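Local coordinates for protein serine protease pet (Escherichia coli, PDB 4OM9) that acts as a secreted serine protease enterotoxin of enteroaggregative E. coli, probably cleaving host alpha-fodrin, and carries its protease domain on a long beta-helix, at residues S304-L309 with S327-N332; N333-G338 with K354-D359; N358-K363 with N378-N383; Q373-N378 with K392-I397. All coordinates share one frame; numbering follows the deposited sequence.

Contact 1: S304-L309 with S327-N332; sequences SLKENL and SAEGNN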
loop_
_atom_site.group_PDB
_atom_site.type_symbol
_atom_site.label_atom_id
_atom_site.label_comp_id
_atom_site.label_asym_id
_atom_site.label_seq_id
_atom_site.Cartn_x
_atom_site.Cartn_y
_atom_site.Cartn_z
ATOM N N SER A 304 31.253 -19.533 -31.262
ATOM C CA SER A 304 31.403 -18.660 -32.420
ATOM C C SER A 304 30.558 -19.094 -33.607
ATOM O O SER A 304 30.598 -20.249 -34.010
ATOM C CB SER A 304 32.865 -18.584 -32.848
ATOM O OG SER A 304 32.992 -17.708 -33.947
ATOM N N LEU A 305 29.819 -18.150 -34.179
ATOM C CA LEU A 305 28.959 -18.424 -35.329
ATOM C C LEU A 305 29.595 -17.893 -36.622
ATOM O O LEU A 305 29.943 -16.702 -36.696
ATOM C CB LEU A 305 27.578 -17.793 -35.117
ATOM C CG LEU A 305 26.479 -18.591 -34.414
ATOM C CD1 LEU A 305 27.034 -19.402 -33.263
ATOM C CD2 LEU A 305 25.380 -17.666 -33.953
ATOM N N LYS A 306 29.745 -18.774 -37.625
ATOM C CA LYS A 306 30.300 -18.399 -38.930
ATOM C C LYS A 306 29.240 -17.868 -39.878
ATOM O O LYS A 306 29.539 -17.456 -40.994
ATOM C CB LYS A 306 30.978 -19.593 -39.611
ATOM C CG LYS A 306 31.760 -20.501 -38.700
ATOM C CD LYS A 306 31.568 -21.963 -39.107
ATOM C CE LYS A 306 32.555 -22.424 -40.149
ATOM N NZ LYS A 306 32.358 -23.868 -40.439
ATOM N N GLU A 307 27.992 -17.921 -39.450
ATOM C CA GLU A 307 26.879 -17.562 -40.307
ATOM C C GLU A 307 25.655 -17.475 -39.421
ATOM O O GLU A 307 25.718 -17.804 -38.240
ATOM C CB GLU A 307 26.679 -18.606 -41.422
ATOM C CG GLU A 307 26.599 -20.033 -40.885
ATOM C CD GLU A 307 26.469 -21.104 -41.969
ATOM O OE1 GLU A 307 27.019 -20.929 -43.081
ATOM O OE2 GLU A 307 25.817 -22.136 -41.698
ATOM N N ASN A 308 24.549 -17.027 -39.994
ATOM C CA ASN A 308 23.281 -17.062 -39.309
ATOM C C ASN A 308 22.996 -18.487 -38.877
ATOM O O ASN A 308 23.228 -19.431 -39.633
ATOM C CB ASN A 308 22.175 -16.529 -40.206
ATOM C CG ASN A 308 22.342 -15.062 -40.495
ATOM O OD1 ASN A 308 23.172 -14.397 -39.875
ATOM N ND2 ASN A 308 21.563 -14.543 -41.434
ATOM N N LEU A 309 22.561 -18.623 -37.630
ATOM C CA LEU A 309 22.164 -19.897 -37.080
ATOM C C LEU A 309 20.666 -19.840 -36.768
ATOM O O LEU A 309 20.197 -18.951 -36.049
ATOM C CB LEU A 309 22.979 -20.241 -35.825
ATOM C CG LEU A 309 22.595 -21.596 -35.190
ATOM C CD1 LEU A 309 23.056 -22.771 -36.072
ATOM C CD2 LEU A 309 23.127 -21.736 -33.775
ATOM N N SER A 327 29.870 -15.057 -30.069
ATOM C CA SER A 327 30.486 -14.079 -30.957
ATOM C C SER A 327 30.311 -14.448 -32.416
ATOM O O SER A 327 30.109 -15.612 -32.755
ATOM C CB SER A 327 31.981 -13.947 -30.655
ATOM O OG SER A 327 32.205 -13.514 -29.330
ATOM N N ALA A 328 30.400 -13.435 -33.269
ATOM C CA ALA A 328 30.519 -13.635 -34.706
ATOM C C ALA A 328 31.974 -13.739 -35.111
ATOM O O ALA A 328 32.814 -12.939 -34.701
ATOM C CB ALA A 328 29.859 -12.514 -35.462
ATOM N N GLU A 329 32.256 -14.734 -35.931
ATOM C CA GLU A 329 33.557 -14.884 -36.547
ATOM C C GLU A 329 33.886 -13.641 -37.369
ATOM O O GLU A 329 33.019 -13.116 -38.066
ATOM C CB GLU A 329 33.548 -16.126 -37.418
ATOM C CG GLU A 329 34.872 -16.699 -37.808
ATOM C CD GLU A 329 34.681 -17.964 -38.646
ATOM O OE1 GLU A 329 34.966 -19.070 -38.141
ATOM O OE2 GLU A 329 34.204 -17.851 -39.797
ATOM N N GLY A 330 35.132 -13.177 -37.275
ATOM C CA GLY A 330 35.600 -12.017 -38.021
ATOM C C GLY A 330 34.806 -10.727 -37.872
ATOM O O GLY A 330 34.799 -9.924 -38.797
ATOM N N ASN A 331 34.132 -10.548 -36.725
ATOM C CA ASN A 331 33.277 -9.379 -36.425
ATOM C C ASN A 331 32.189 -9.186 -37.483
ATOM O O ASN A 331 31.737 -8.069 -37.740
ATOM C CB ASN A 331 34.121 -8.093 -36.268
ATOM C CG ASN A 331 33.337 -6.917 -35.610
ATOM O OD1 ASN A 331 32.437 -7.120 -34.785
ATOM N ND2 ASN A 331 33.677 -5.687 -36.001
ATOM N N ASN A 332 31.768 -10.289 -38.092
ATOM C CA ASN A 332 30.654 -10.274 -39.030
ATOM C C ASN A 332 29.294 -10.040 -38.368
ATOM O O ASN A 332 29.176 -9.998 -37.144
ATOM C CB ASN A 332 30.628 -11.586 -39.812
ATOM C CG ASN A 332 31.819 -11.717 -40.737
ATOM O OD1 ASN A 332 31.779 -11.242 -41.864
ATOM N ND2 ASN A 332 32.901 -12.322 -40.250
HETATM O O HOH W 1 35.457 -19.306 -35.174
#
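S304 pairs with S327 and L305 with A328 where strands 301-305 and 323-328 end side by side in parallel, and L305 is gripped through both its backbone polar atoms: its N donates to S327 O at 2.9 Å and its O accepts E329 N at 3.1 Å. The same S327 O also receives a CA-H contact from S304.

On the face carrying S304, OG stands anti to the backbone N (chi1 -179°) and rests 3.9 Å from E329 CB. A water bridges it to E329, 3.2 Å from S304 OG and donating to E329 OE1 over 3.0 Å. K306 and E329 run alongside each other, pointing the same way. What meets is the carboxylate and the lysine's aliphatic root: E329 OE1 is 3.6 Å from K306 CG, and E329 OE2 is 3.7 Å from K306 CB. The K306 chain bends at chi2 and chi3, and its end leads away; K306 NZ lies 5.9 Å from E329 OE1, too far for a salt bridge.

L305 and A328 point to the other face, where both pack on V334; L305 also touches I270 and I353. Two successive coils of the parallel beta-helix thus stack at these strands' C-terminal ends. Strand 301-305 lies between two strands of its sheet: strand 323-328 on one flank and strand 267-271, which bonds to S304 and K306 through A268 and I270, on the other.

Contact 2: N333-G338 with K354-D359; sequences NVTFKG and KYASND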
loop_
_atom_site.group_PDB
_atom_site.type_symbol
_atom_site.label_atom_id
_atom_site.label_comp_id
_atom_site.label_asym_id
_atom_site.label_seq_id
_atom_site.Cartn_x
_atom_site.Cartn_y
_atom_site.Cartn_z
ATOM N N ASN A 333 28.261 -9.898 -39.189
ATOM C CA ASN A 333 26.921 -9.726 -38.667
ATOM C C ASN A 333 26.081 -10.998 -38.786
ATOM O O ASN A 333 25.495 -11.260 -39.832
ATOM C CB ASN A 333 26.242 -8.569 -39.393
ATOM C CG ASN A 333 26.912 -7.248 -39.112
ATOM O OD1 ASN A 333 27.548 -7.070 -38.068
ATOM N ND2 ASN A 333 26.786 -6.314 -40.042
ATOM N N VAL A 334 26.031 -11.794 -37.726
ATOM C CA VAL A 334 25.205 -13.004 -37.741
ATOM C C VAL A 334 24.057 -12.963 -36.726
ATOM O O VAL A 334 24.169 -12.393 -35.631
ATOM C CB VAL A 334 26.054 -14.276 -37.486
ATOM C CG1 VAL A 334 27.148 -14.400 -38.523
ATOM C CG2 VAL A 334 26.661 -14.245 -36.097
ATOM N N THR A 335 22.944 -13.578 -37.096
ATOM C CA THR A 335 21.789 -13.622 -36.219
ATOM C C THR A 335 21.582 -15.019 -35.659
ATOM O O THR A 335 21.973 -16.020 -36.266
ATOM C CB THR A 335 20.518 -13.162 -36.951
ATOM O OG1 THR A 335 20.208 -14.087 -37.998
ATOM C CG2 THR A 335 20.721 -11.757 -37.557
ATOM N N PHE A 336 20.996 -15.078 -34.470
ATOM C CA PHE A 336 20.510 -16.337 -33.952
ATOM C C PHE A 336 18.996 -16.328 -33.873
ATOM O O PHE A 336 18.385 -15.293 -33.579
ATOM C CB PHE A 336 21.083 -16.638 -32.578
ATOM C CG PHE A 336 20.451 -17.838 -31.915
ATOM C CD1 PHE A 336 20.686 -19.116 -32.400
ATOM C CD2 PHE A 336 19.628 -17.681 -30.812
ATOM C CE1 PHE A 336 20.122 -20.220 -31.796
ATOM C CE2 PHE A 336 19.046 -18.783 -30.194
ATOM C CZ PHE A 336 19.289 -20.057 -30.689
ATOM N N LYS A 337 18.402 -17.488 -34.141
ATOM C CA LYS A 337 16.968 -17.683 -33.997
ATOM C C LYS A 337 16.690 -19.079 -33.479
ATOM O O LYS A 337 17.357 -20.041 -33.880
ATOM C CB LYS A 337 16.249 -17.470 -35.325
ATOM C CG LYS A 337 14.748 -17.661 -35.234
ATOM C CD LYS A 337 14.064 -17.345 -36.550
ATOM C CE LYS A 337 12.554 -17.504 -36.432
ATOM N NZ LYS A 337 11.851 -17.019 -37.656
ATOM N N GLY A 338 15.701 -19.189 -32.600
ATOM C CA GLY A 338 15.254 -20.481 -32.105
ATOM C C GLY A 338 14.225 -20.387 -30.992
ATOM O O GLY A 338 13.459 -19.435 -30.912
ATOM N N LYS A 354 23.513 -10.489 -32.726
ATOM C CA LYS A 354 22.113 -10.104 -32.715
ATOM C C LYS A 354 21.205 -11.320 -32.663
ATOM O O LYS A 354 21.454 -12.329 -33.336
ATOM C CB LYS A 354 21.784 -9.265 -33.952
ATOM C CG LYS A 354 22.455 -7.902 -33.978
ATOM C CD LYS A 354 21.833 -7.054 -35.061
ATOM C CE LYS A 354 22.481 -5.672 -35.148
ATOM N NZ LYS A 354 23.763 -5.568 -34.382
ATOM N N TYR A 355 20.159 -11.246 -31.845
ATOM C CA TYR A 355 19.066 -12.191 -32.004
ATOM C C TYR A 355 18.357 -11.718 -33.270
ATOM O O TYR A 355 18.311 -10.513 -33.544
ATOM C CB TYR A 355 18.116 -12.242 -30.776
ATOM C CG TYR A 355 17.175 -13.420 -30.882
ATOM C CD1 TYR A 355 17.576 -14.687 -30.484
ATOM C CD2 TYR A 355 15.923 -13.272 -31.454
ATOM C CE1 TYR A 355 16.737 -15.781 -30.638
ATOM C CE2 TYR A 355 15.083 -14.332 -31.612
ATOM C CZ TYR A 355 15.486 -15.594 -31.204
ATOM O OH TYR A 355 14.626 -16.650 -31.373
ATOM N N ALA A 356 17.861 -12.665 -34.054
ATOM C CA ALA A 356 17.115 -12.379 -35.279
ATOM C C ALA A 356 16.048 -11.301 -35.090
ATOM O O ALA A 356 15.481 -11.158 -34.009
ATOM C CB ALA A 356 16.470 -13.665 -35.811
ATOM N N SER A 357 15.766 -10.567 -36.162
ATOM C CA SER A 357 14.942 -9.367 -36.072
ATOM C C SER A 357 13.474 -9.603 -36.418
ATOM O O SER A 357 12.641 -8.718 -36.229
ATOM C CB SER A 357 15.495 -8.276 -36.984
ATOM O OG SER A 357 14.932 -8.386 -38.274
ATOM N N ASN A 358 13.137 -10.772 -36.935
ATOM C CA ASN A 358 11.723 -11.032 -37.177
ATOM C C ASN A 358 11.116 -11.929 -36.089
ATOM O O ASN A 358 10.027 -12.471 -36.250
ATOM C CB ASN A 358 11.513 -11.636 -38.574
ATOM C CG ASN A 358 12.224 -12.973 -38.765
ATOM O OD1 ASN A 358 13.118 -13.340 -37.998
ATOM N ND2 ASN A 358 11.838 -13.698 -39.813
ATOM N N ASP A 359 11.827 -12.059 -34.977
ATOM C CA ASP A 359 11.428 -12.977 -33.918
ATOM C C ASP A 359 11.766 -12.392 -32.550
ATOM O O ASP A 359 12.755 -11.671 -32.408
ATOM C CB ASP A 359 12.124 -14.331 -34.103
ATOM C CG ASP A 359 11.507 -15.429 -33.248
ATOM O OD1 ASP A 359 10.266 -15.580 -33.280
ATOM O OD2 ASP A 359 12.263 -16.140 -32.549
HETATM O O HOH W 2 11.645 -19.070 -32.915
#
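A narrow parallel sheet of the beta-helix, with strand 335-337 between 309-310 and 354-355, brings F336 over against Y355. F336 N donates to K354 O at 3.0 Å, and F336 O accepts A356 N at 2.7 Å. That same carbonyl oxygen sits over one face of the Y355 ring, toward its rim, 3.2 Å above the plane. The two rings meet obliquely, their planes 77° apart, with F336 CD2 3.5 Å from Y355 CE1; F336 is also stacked on F316. Successive coils of the helix repeat this parallel pairing, but just past the strands a tyrosine hydroxyl takes over from the backbone. Y355 OH accepts the N-H of G338 at 3.0 Å, nearly straight (170°), and donates to D359 OD2 at 2.7 Å, which fixes both the hydroxyl and the carboxylate. D359 OD1 in turn forms a salt bridge with K109 of the protease region. K337, extended from CB to NZ, crosses D359 at about a right angle, its CE 3.9 Å from D359 CG, while its CB packs on A356 CB. On the face that T335 shares with K354, the lysine runs off to hydrogen-bond through NZ to Q373 OE1 and A374 O.

Contact 3: N358-K363 with N378-N383; sequences NDALHK and NLKTGN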
loop_
_atom_site.group_PDB
_atom_site.type_symbol
_atom_site.label_atom_id
_atom_site.label_comp_id
_atom_site.label_asym_id
_atom_site.label_seq_id
_atom_site.Cartn_x
_atom_site.Cartn_y
_atom_site.Cartn_z
ATOM N N ASN A 358 13.137 -10.772 -36.935
ATOM C CA ASN A 358 11.723 -11.032 -37.177
ATOM C C ASN A 358 11.116 -11.929 -36.089
ATOM O O ASN A 358 10.027 -12.471 -36.250
ATOM C CB ASN A 358 11.513 -11.636 -38.574
ATOM C CG ASN A 358 12.224 -12.973 -38.765
ATOM O OD1 ASN A 358 13.118 -13.340 -37.998
ATOM N ND2 ASN A 358 11.838 -13.698 -39.813
ATOM N N ASP A 359 11.827 -12.059 -34.977
ATOM C CA ASP A 359 11.428 -12.977 -33.918
ATOM C C ASP A 359 11.766 -12.392 -32.550
ATOM O O ASP A 359 12.755 -11.671 -32.408
ATOM C CB ASP A 359 12.124 -14.331 -34.103
ATOM C CG ASP A 359 11.507 -15.429 -33.248
ATOM O OD1 ASP A 359 10.266 -15.580 -33.280
ATOM O OD2 ASP A 359 12.263 -16.140 -32.549
ATOM N N ALA A 360 10.957 -12.705 -31.544
ATOM C CA ALA A 360 11.275 -12.291 -30.178
ATOM C C ALA A 360 12.299 -13.199 -29.538
ATOM O O ALA A 360 12.217 -14.419 -29.644
ATOM C CB ALA A 360 10.012 -12.255 -29.302
ATOM N N LEU A 361 13.249 -12.606 -28.842
ATOM C CA LEU A 361 14.178 -13.390 -28.057
ATOM C C LEU A 361 13.557 -13.731 -26.683
ATOM O O LEU A 361 13.303 -12.846 -25.860
ATOM C CB LEU A 361 15.499 -12.628 -27.915
ATOM C CG LEU A 361 16.453 -12.931 -26.757
ATOM C CD1 LEU A 361 16.720 -14.422 -26.620
ATOM C CD2 LEU A 361 17.756 -12.168 -26.944
ATOM N N HIS A 362 13.316 -15.023 -26.451
ATOM C CA HIS A 362 12.745 -15.495 -25.177
ATOM C C HIS A 362 13.836 -15.910 -24.213
ATOM O O HIS A 362 14.532 -16.897 -24.440
ATOM C CB HIS A 362 11.803 -16.686 -25.393
ATOM C CG HIS A 362 10.523 -16.330 -26.080
ATOM N ND1 HIS A 362 9.458 -17.201 -26.162
ATOM C CD2 HIS A 362 10.134 -15.202 -26.716
ATOM C CE1 HIS A 362 8.466 -16.622 -26.812
ATOM N NE2 HIS A 362 8.853 -15.409 -27.167
ATOM N N LYS A 363 13.976 -15.169 -23.127
ATOM C CA LYS A 363 14.998 -15.455 -22.133
ATOM C C LYS A 363 14.384 -15.995 -20.821
ATOM O O LYS A 363 13.573 -15.319 -20.181
ATOM C CB LYS A 363 15.817 -14.186 -21.866
ATOM C CG LYS A 363 17.091 -14.418 -21.071
ATOM C CD LYS A 363 16.872 -14.475 -19.566
ATOM C CE LYS A 363 18.191 -14.716 -18.837
ATOM N NZ LYS A 363 17.909 -15.107 -17.433
ATOM N N ASN A 378 12.913 -7.539 -30.319
ATOM C CA ASN A 378 12.213 -7.487 -29.039
ATOM C C ASN A 378 12.686 -8.563 -28.086
ATOM O O ASN A 378 13.106 -9.639 -28.500
ATOM C CB ASN A 378 10.698 -7.591 -29.245
ATOM C CG ASN A 378 10.150 -6.435 -30.078
ATOM O OD1 ASN A 378 10.792 -5.380 -30.202
ATOM N ND2 ASN A 378 8.965 -6.627 -30.658
ATOM N N LEU A 379 12.661 -8.231 -26.805
ATOM C CA LEU A 379 13.014 -9.167 -25.770
ATOM C C LEU A 379 11.757 -9.579 -24.991
ATOM O O LEU A 379 10.900 -8.747 -24.696
ATOM C CB LEU A 379 14.046 -8.548 -24.827
ATOM C CG LEU A 379 14.287 -9.389 -23.570
ATOM C CD1 LEU A 379 15.045 -10.654 -23.925
ATOM C CD2 LEU A 379 15.005 -8.624 -22.477
ATOM N N LYS A 380 11.647 -10.866 -24.687
ATOM C CA LYS A 380 10.668 -11.350 -23.717
ATOM C C LYS A 380 11.401 -12.127 -22.638
ATOM O O LYS A 380 11.945 -13.188 -22.912
ATOM C CB LYS A 380 9.609 -12.215 -24.386
ATOM C CG LYS A 380 8.693 -11.421 -25.295
ATOM C CD LYS A 380 7.435 -12.174 -25.644
ATOM C CE LYS A 380 6.494 -11.285 -26.445
ATOM N NZ LYS A 380 5.114 -11.850 -26.624
ATOM N N THR A 381 11.442 -11.594 -21.419
ATOM C CA THR A 381 12.200 -12.238 -20.357
ATOM C C THR A 381 11.334 -12.525 -19.112
ATOM O O THR A 381 10.437 -11.748 -18.767
ATOM C CB THR A 381 13.445 -11.393 -19.968
ATOM O OG1 THR A 381 14.150 -12.042 -18.907
ATOM C CG2 THR A 381 13.073 -9.977 -19.532
ATOM N N GLY A 382 11.591 -13.665 -18.467
ATOM C CA GLY A 382 10.807 -14.103 -17.334
ATOM C C GLY A 382 11.604 -14.540 -16.118
ATOM O O GLY A 382 11.033 -14.987 -15.133
ATOM N N ASN A 383 12.919 -14.397 -16.158
ATOM C CA ASN A 383 13.735 -14.929 -15.079
ATOM C C ASN A 383 15.187 -14.470 -15.201
ATOM O O ASN A 383 15.645 -14.109 -16.285
ATOM C CB ASN A 383 13.661 -16.475 -15.073
ATOM C CG ASN A 383 14.038 -17.063 -13.739
ATOM O OD1 ASN A 383 14.280 -16.325 -12.793
ATOM N ND2 ASN A 383 14.083 -18.386 -13.645
#
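H362 and K380 lie side by side on one face of a parallel strand pair, pointing the same way. The imidazole follows the lysine's aliphatic chain: H362 CD2 is 3.8 Å from K380 CB, and H362 NE2 is 3.8 Å from K380 CD. Their polar atoms are held elsewhere. H362 ND1 bonds to Y110 O, and K380, extended beyond CG, carries NZ to A632 O and T88 OG1, with a cation-pi contact to Y398.

On the reverse face, L361 and L379 cross obliquely. One methyl does the touching: L379 CD1 lies 3.9 Å from L361 CG and 3.4 Å from L361 O, so it is tucked against backbone as well as side chain. One step on, K363 and T381 run alongside each other. The bend at chi2 (-83°) sets K363 CD 3.7 Å from T381 OG1. From there the chain is extended, and K363 NZ donates to N383 O at 2.7 Å, from 41° out of the carbonyl plane. G365 O and G367 O also accept from NZ, so three backbone carbonyls surround this buried ammonium and would compensate its charge.

Between the faces runs a regular set of backbone bonds: N378 O, L361 O, K380 O and K363 O accept in turn from L361, K380, K363 and G382 N. The strand axes come within 4.7 Å at an angle of 18°. Stacking of one coil on the next in register, with L361 and K363 touching I341 and I343 of the adjacent strand 341-343, and K363, L379 and T381 packing on V386 of another sheet, is characteristic of the parallel beta-helix of autotransporter passenger domains.

Contact 4: Q373-N378 with K392-I397; sequences QAQNTN and KTFNNI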
loop_
_atom_site.group_PDB
_atom_site.type_symbol
_atom_site.label_atom_id
_atom_site.label_comp_id
_atom_site.label_asym_id
_atom_site.label_seq_id
_atom_site.Cartn_x
_atom_site.Cartn_y
_atom_site.Cartn_z
ATOM N N GLN A 373 25.721 -5.674 -27.587
ATOM C CA GLN A 373 25.373 -4.862 -28.754
ATOM C C GLN A 373 23.856 -4.692 -28.942
ATOM O O GLN A 373 23.071 -5.488 -28.466
ATOM C CB GLN A 373 25.999 -5.450 -30.028
ATOM C CG GLN A 373 25.684 -6.925 -30.365
ATOM C CD GLN A 373 26.314 -7.362 -31.724
ATOM O OE1 GLN A 373 25.736 -7.137 -32.780
ATOM N NE2 GLN A 373 27.504 -7.949 -31.678
ATOM N N ALA A 374 23.452 -3.634 -29.641
ATOM C CA ALA A 374 22.035 -3.426 -29.926
ATOM C C ALA A 374 21.524 -4.594 -30.765
ATOM O O ALA A 374 22.260 -5.151 -31.590
ATOM C CB ALA A 374 21.799 -2.090 -30.645
ATOM N N GLN A 375 20.250 -4.919 -30.578
ATOM C CA GLN A 375 19.676 -6.150 -31.108
ATOM C C GLN A 375 18.722 -5.908 -32.261
ATOM O O GLN A 375 18.504 -6.808 -33.075
ATOM C CB GLN A 375 18.949 -6.897 -29.998
ATOM C CG GLN A 375 19.876 -7.384 -28.906
ATOM C CD GLN A 375 20.801 -8.481 -29.396
ATOM O OE1 GLN A 375 20.370 -9.619 -29.663
ATOM N NE2 GLN A 375 22.078 -8.151 -29.519
ATOM N N ASN A 376 18.180 -4.694 -32.348
ATOM C CA ASN A 376 17.129 -4.403 -33.325
ATOM C C ASN A 376 16.034 -5.495 -33.308
ATOM O O ASN A 376 15.537 -5.926 -34.343
ATOM C CB ASN A 376 17.743 -4.252 -34.726
ATOM C CG ASN A 376 16.733 -3.791 -35.773
ATOM O OD1 ASN A 376 15.712 -3.177 -35.449
ATOM N ND2 ASN A 376 17.007 -4.114 -37.036
ATOM N N THR A 377 15.656 -5.939 -32.113
ATOM C CA THR A 377 14.537 -6.870 -31.983
ATOM C C THR A 377 13.942 -6.736 -30.600
ATOM O O THR A 377 14.414 -5.925 -29.808
ATOM C CB THR A 377 14.955 -8.368 -32.231
ATOM O OG1 THR A 377 13.803 -9.155 -32.573
ATOM C CG2 THR A 377 15.620 -8.949 -30.992
ATOM N N ASN A 378 12.913 -7.539 -30.319
ATOM C CA ASN A 378 12.213 -7.487 -29.039
ATOM C C ASN A 378 12.686 -8.563 -28.086
ATOM O O ASN A 378 13.106 -9.639 -28.500
ATOM C CB ASN A 378 10.698 -7.591 -29.245
ATOM C CG ASN A 378 10.150 -6.435 -30.078
ATOM O OD1 ASN A 378 10.792 -5.380 -30.202
ATOM N ND2 ASN A 378 8.965 -6.627 -30.658
ATOM N N LYS A 392 19.937 1.662 -26.803
ATOM C CA LYS A 392 18.755 1.089 -27.429
ATOM C C LYS A 392 18.939 -0.422 -27.626
ATOM O O LYS A 392 18.752 -0.945 -28.731
ATOM C CB LYS A 392 18.473 1.777 -28.760
ATOM C CG LYS A 392 17.052 2.258 -28.912
ATOM C CD LYS A 392 16.108 1.139 -29.294
ATOM C CE LYS A 392 16.228 0.849 -30.772
ATOM N NZ LYS A 392 15.362 1.737 -31.603
ATOM N N THR A 393 19.327 -1.104 -26.551
ATOM C CA THR A 393 19.728 -2.496 -26.639
ATOM C C THR A 393 18.670 -3.367 -27.334
ATOM O O THR A 393 18.980 -4.076 -28.288
ATOM C CB THR A 393 20.047 -3.044 -25.252
ATOM O OG1 THR A 393 21.169 -2.314 -24.725
ATOM C CG2 THR A 393 20.381 -4.518 -25.337
ATOM N N PHE A 394 17.425 -3.272 -26.893
ATOM C CA PHE A 394 16.325 -3.900 -27.610
ATOM C C PHE A 394 15.403 -2.821 -28.106
ATOM O O PHE A 394 15.462 -1.701 -27.630
ATOM C CB PHE A 394 15.584 -4.896 -26.715
ATOM C CG PHE A 394 16.391 -6.118 -26.399
ATOM C CD1 PHE A 394 16.392 -7.203 -27.266
ATOM C CD2 PHE A 394 17.165 -6.177 -25.259
ATOM C CE1 PHE A 394 17.139 -8.346 -26.993
ATOM C CE2 PHE A 394 17.919 -7.303 -24.978
ATOM C CZ PHE A 394 17.908 -8.393 -25.853
ATOM N N ASN A 395 14.572 -3.134 -29.084
ATOM C CA ASN A 395 13.598 -2.162 -29.527
ATOM C C ASN A 395 12.476 -2.027 -28.452
ATOM O O ASN A 395 12.160 -0.919 -28.012
ATOM C CB ASN A 395 13.060 -2.555 -30.901
ATOM C CG ASN A 395 14.154 -2.501 -31.996
ATOM O OD1 ASN A 395 15.134 -1.760 -31.878
ATOM N ND2 ASN A 395 13.984 -3.291 -33.050
ATOM N N ASN A 396 11.938 -3.167 -28.017
ATOM C CA ASN A 396 10.939 -3.259 -26.952
ATOM C C ASN A 396 11.253 -4.411 -26.019
ATOM O O ASN A 396 11.652 -5.479 -26.483
ATOM C CB ASN A 396 9.538 -3.466 -27.525
ATOM C CG ASN A 396 9.087 -2.308 -28.371
ATOM O OD1 ASN A 396 8.714 -1.264 -27.848
ATOM N ND2 ASN A 396 9.126 -2.480 -29.692
ATOM N N ILE A 397 11.047 -4.210 -24.715
ATOM C CA ILE A 397 11.236 -5.265 -23.733
ATOM C C ILE A 397 9.934 -5.634 -23.000
ATOM O O ILE A 397 9.184 -4.749 -22.554
ATOM C CB ILE A 397 12.298 -4.861 -22.713
ATOM C CG1 ILE A 397 13.627 -4.626 -23.421
ATOM C CG2 ILE A 397 12.435 -5.925 -21.619
ATOM C CD1 ILE A 397 14.671 -3.954 -22.578
HETATM O O HOH W 3 11.516 -5.577 -33.005
#
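Q375 lies beside F394 at corresponding turns of two successive beta-helix coils, each turn leading from one sheet of the helix to another. Q375 CB packs 3.3 Å from T393 O and also faces F394 CD1. CG, anti to the carbonyl carbon, then comes over the face of the F394 ring, 3.5 Å from CE1, as a CH-pi contact 28° off the ring normal. At chi2 the chain bends, and the amide beyond it is fixed at both ends: NE2 donates to Q373 O at 3.0 Å and also bonds I353 O, while OE1 accepts from Y355 N and W351 NE1. Four bonds therefore hold this buried amide, and its plane stands 63° from the phenyl ring. The ring has other company: T377 O lies at its edge, close to its plane, 3.5 Å from F394 CD1, and V371, L379 and L388 pack on it from the strands around.

The backbones meet as well, Q375 N donating to T393 O at 2.8 Å and N395 N to T377 O at 2.9 Å. Toward the surface two pairs of asparagines meet across the coils; N378 and N396 lie side by side, N376 and N395 cross at a slant. N396 gives N378 OD1 two weak bonds, one from its backbone N and one from ND2. The other pair is firmer: N395 ND2 donates to N376 OD1 at 3.0 Å, almost straight (169°), with OD1 lying close to the N395 amide plane.

How the contacts relate
From the N terminus, contact 1 closes the first of these loops, joining the ends of strands 301-305 and 323-328. Contact 2 follows in series and closes the loop from strand 335-337 round to strand 354-355, in the neighbouring three-stranded sheet; the two touch where N308 OD1 meets T335 N. Segment 354-359 then runs into 358-363, so contacts 2 and 3 share N358 and D359; contact 3 closes the loop to strand 379-381 in the nine-stranded parallel sheet. Contacts 3 and 4 cross, their segments alternating and sharing N378, while contact 4 joins the turns that lead into strands 379-381 and 397-399. T377 OG1 of contact 4 also bonds to the carbonyls of A356 and D359, tying three successive coils together.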